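Local coordinates for glycerophosphoryl diester phosphodiesterase (Agrobacterium tumefaciens str. C58, PDB 3KS6), which belongs to the glycerophosphoryl diester phosphodiesterase family, a group of TIM-barrel proteins, and carries a bound magnesium ion, at residues P85-L88 / E89-C92. Residues are numbered along the deposited sequence; the frame is centred on the assembly and turned at random.
Sequences PMTL and EELC
Glu90 reaches back over the start of its own helix to Thr87. Glu90 CB lies 3.5 Å from Thr87 OG1. Glu90 CG comes closer, 3.1 Å from Thr87 OG1, and CD passes beside the same oxygen. CG stands anti to the carbonyl carbon of Glu90 (chi1 -70°), and the chain is extended beyond it, which carries the carboxylate back to the Thr87 backbone. There Glu90 OE1 accepts from Thr87 N at 3.1 Å. The bond is nearly straight at hydrogen (167°), but the N-H arrives from above the carboxylate plane. Glu90 OE2 only touches, 3.8 Å from Thr87 OG1. OE1 also forms a salt bridge with Lys73, whose NZ donates to Pro85 O as well. This one lysine therefore ties the carboxylate to the chain just ahead of the helix.

Thr87 returns the bond. Thr87 OG1 sits between its own backbone N and carbonyl carbon (chi1 62°), where it accepts from Glu90 N at 3.2 Å. A water joins Thr87 OG1 to Glu89 OE1, donating to the carboxylate. On the buried side, Met86 bends at chi3 and lays CE against the Glu90 carbonyl, Met86 CE lying 3.5 Å from Glu90 C. Its side chain also packs on Phe23 of helix 20-27, as does that of Leu91. The first turn is closed by Leu91 N to Thr87 O and Cys92 N to Leu88 O, and Leu88 CD1 rests on Cys92 SG. The reciprocal Thr87 and Glu90 bonds are a capping box, with Thr87 as N-cap, where the short, weakly bonded strand 86-87 leads into helix 88-95 of this TIM-barrel protein.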
ATOM      1  N   PRO A  85       0.505  16.887  -6.113  1.00 22.91           N
ATOM      2  CA  PRO A  85       1.142  15.746  -5.469  1.00 23.32           C
ATOM      3  C   PRO A  85       1.858  16.102  -4.168  1.00 23.85           C
ATOM      4  O   PRO A  85       2.474  17.178  -4.064  1.00 24.82           O
ATOM      5  CB  PRO A  85       2.151  15.254  -6.513  1.00 24.88           C
ATOM      6  CG  PRO A  85       1.560  15.663  -7.821  1.00 23.94           C
ATOM      7  CD  PRO A  85       0.843  16.976  -7.548  1.00 23.31           C
HETATM    8  N   MSE A  86       1.764  15.207  -3.193  1.00 22.44           N
HETATM    9  CA  MSE A  86       2.393  15.390  -1.873  1.00 24.97           C
HETATM   10  C   MSE A  86       3.799  14.821  -1.787  1.00 25.50           C
HETATM   11  O   MSE A  86       4.174  13.889  -2.531  1.00 21.64           O
HETATM   12  CB  MSE A  86       1.582  14.695  -0.773  1.00 23.22           C
HETATM   13  CG  MSE A  86       0.118  15.078  -0.666  1.00 28.64           C
HETATM   14 SE   MSE A  86      -0.663  14.358   0.975  0.75 30.16          SE
HETATM   15  CE  MSE A  86      -0.026  15.554   2.284  1.00 33.13           C
ATOM     16  N   THR A  87       4.572  15.383  -0.850  1.00 23.58           N
ATOM     17  CA  THR A  87       5.834  14.808  -0.445  1.00 21.99           C
ATOM     18  C   THR A  87       5.579  13.864   0.736  1.00 21.66           C
ATOM     19  O   THR A  87       4.534  13.935   1.404  1.00 20.16           O
ATOM     20  CB  THR A  87       6.870  15.885  -0.007  1.00 20.72           C
ATOM     21  OG1 THR A  87       6.359  16.591   1.135  1.00 21.68           O
ATOM     22  CG2 THR A  87       7.189  16.839  -1.155  1.00 24.18           C
ATOM     23  N   LEU A  88       6.527  12.964   0.984  1.00 21.27           N
ATOM     24  CA  LEU A  88       6.424  12.078   2.136  1.00 22.95           C
ATOM     25  C   LEU A  88       6.293  12.929   3.427  1.00 20.54           C
ATOM     26  O   LEU A  88       5.452  12.645   4.304  1.00 20.32           O
ATOM     27  CB  LEU A  88       7.638  11.124   2.213  1.00 24.18           C
ATOM     28  CG  LEU A  88       7.725  10.156   3.408  1.00 22.32           C
ATOM     29  CD1 LEU A  88       6.445   9.305   3.583  1.00 18.35           C
ATOM     30  CD2 LEU A  88       8.987   9.282   3.304  1.00 22.19           C
ATOM     31  N   GLU A  89       7.094  13.985   3.545  1.00 21.15           N
ATOM     32  CA  GLU A  89       7.060  14.846   4.733  1.00 24.38           C
ATOM     33  C   GLU A  89       5.673  15.424   5.002  1.00 22.77           C
ATOM     34  O   GLU A  89       5.174  15.464   6.151  1.00 21.96           O
ATOM     35  CB  GLU A  89       8.074  16.001   4.572  1.00 23.05           C
ATOM     36  CG  GLU A  89       7.974  17.036   5.699  1.00 32.12           C
ATOM     37  CD  GLU A  89       8.895  18.247   5.546  1.00 33.13           C
ATOM     38  OE1 GLU A  89       9.338  18.550   4.417  1.00 40.43           O
ATOM     39  OE2 GLU A  89       9.148  18.893   6.591  1.00 37.94           O
ATOM     40  N   GLU A  90       5.047  15.910   3.943  1.00 24.06           N
ATOM     41  CA  GLU A  90       3.699  16.470   4.045  1.00 23.97           C
ATOM     42  C   GLU A  90       2.697  15.404   4.486  1.00 22.38           C
ATOM     43  O   GLU A  90       1.817  15.684   5.306  1.00 21.75           O
ATOM     44  CB  GLU A  90       3.303  17.087   2.715  1.00 23.09           C
ATOM     45  CG  GLU A  90       4.095  18.361   2.415  1.00 21.37           C
ATOM     46  CD  GLU A  90       4.027  18.827   0.934  1.00 29.33           C
ATOM     47  OE1 GLU A  90       3.471  18.132   0.059  1.00 29.10           O
ATOM     48  OE2 GLU A  90       4.578  19.906   0.652  1.00 33.91           O
ATOM     49  N   LEU A  91       2.840  14.181   3.947  1.00 23.26           N
ATOM     50  CA  LEU A  91       2.010  13.041   4.367  1.00 22.24           C
ATOM     51  C   LEU A  91       2.228  12.732   5.849  1.00 21.10           C
ATOM     52  O   LEU A  91       1.278  12.548   6.615  1.00 21.59           O
ATOM     53  CB  LEU A  91       2.273  11.797   3.489  1.00 23.47           C
ATOM     54  CG  LEU A  91       1.441  10.529   3.777  1.00 22.96           C
ATOM     55  CD1 LEU A  91      -0.088  10.738   3.665  1.00 20.35           C
ATOM     56  CD2 LEU A  91       1.903   9.375   2.908  1.00 21.34           C
ATOM     57  N   CYS A  92       3.483  12.694   6.265  1.00 19.59           N
ATOM     58  CA  CYS A  92       3.808  12.407   7.665  1.00 21.22           C
ATOM     59  C   CYS A  92       3.150  13.424   8.604  1.00 23.31           C
ATOM     60  O   CYS A  92       2.565  13.062   9.619  1.00 23.20           O
ATOM     61  CB  CYS A  92       5.326  12.409   7.858  1.00 22.19           C
ATOM     62  SG  CYS A  92       6.168  10.984   7.187  1.00 22.58           S
TER
HETATM   63  O   HOH W   1       7.685  18.816   1.903  1.00 44.47           O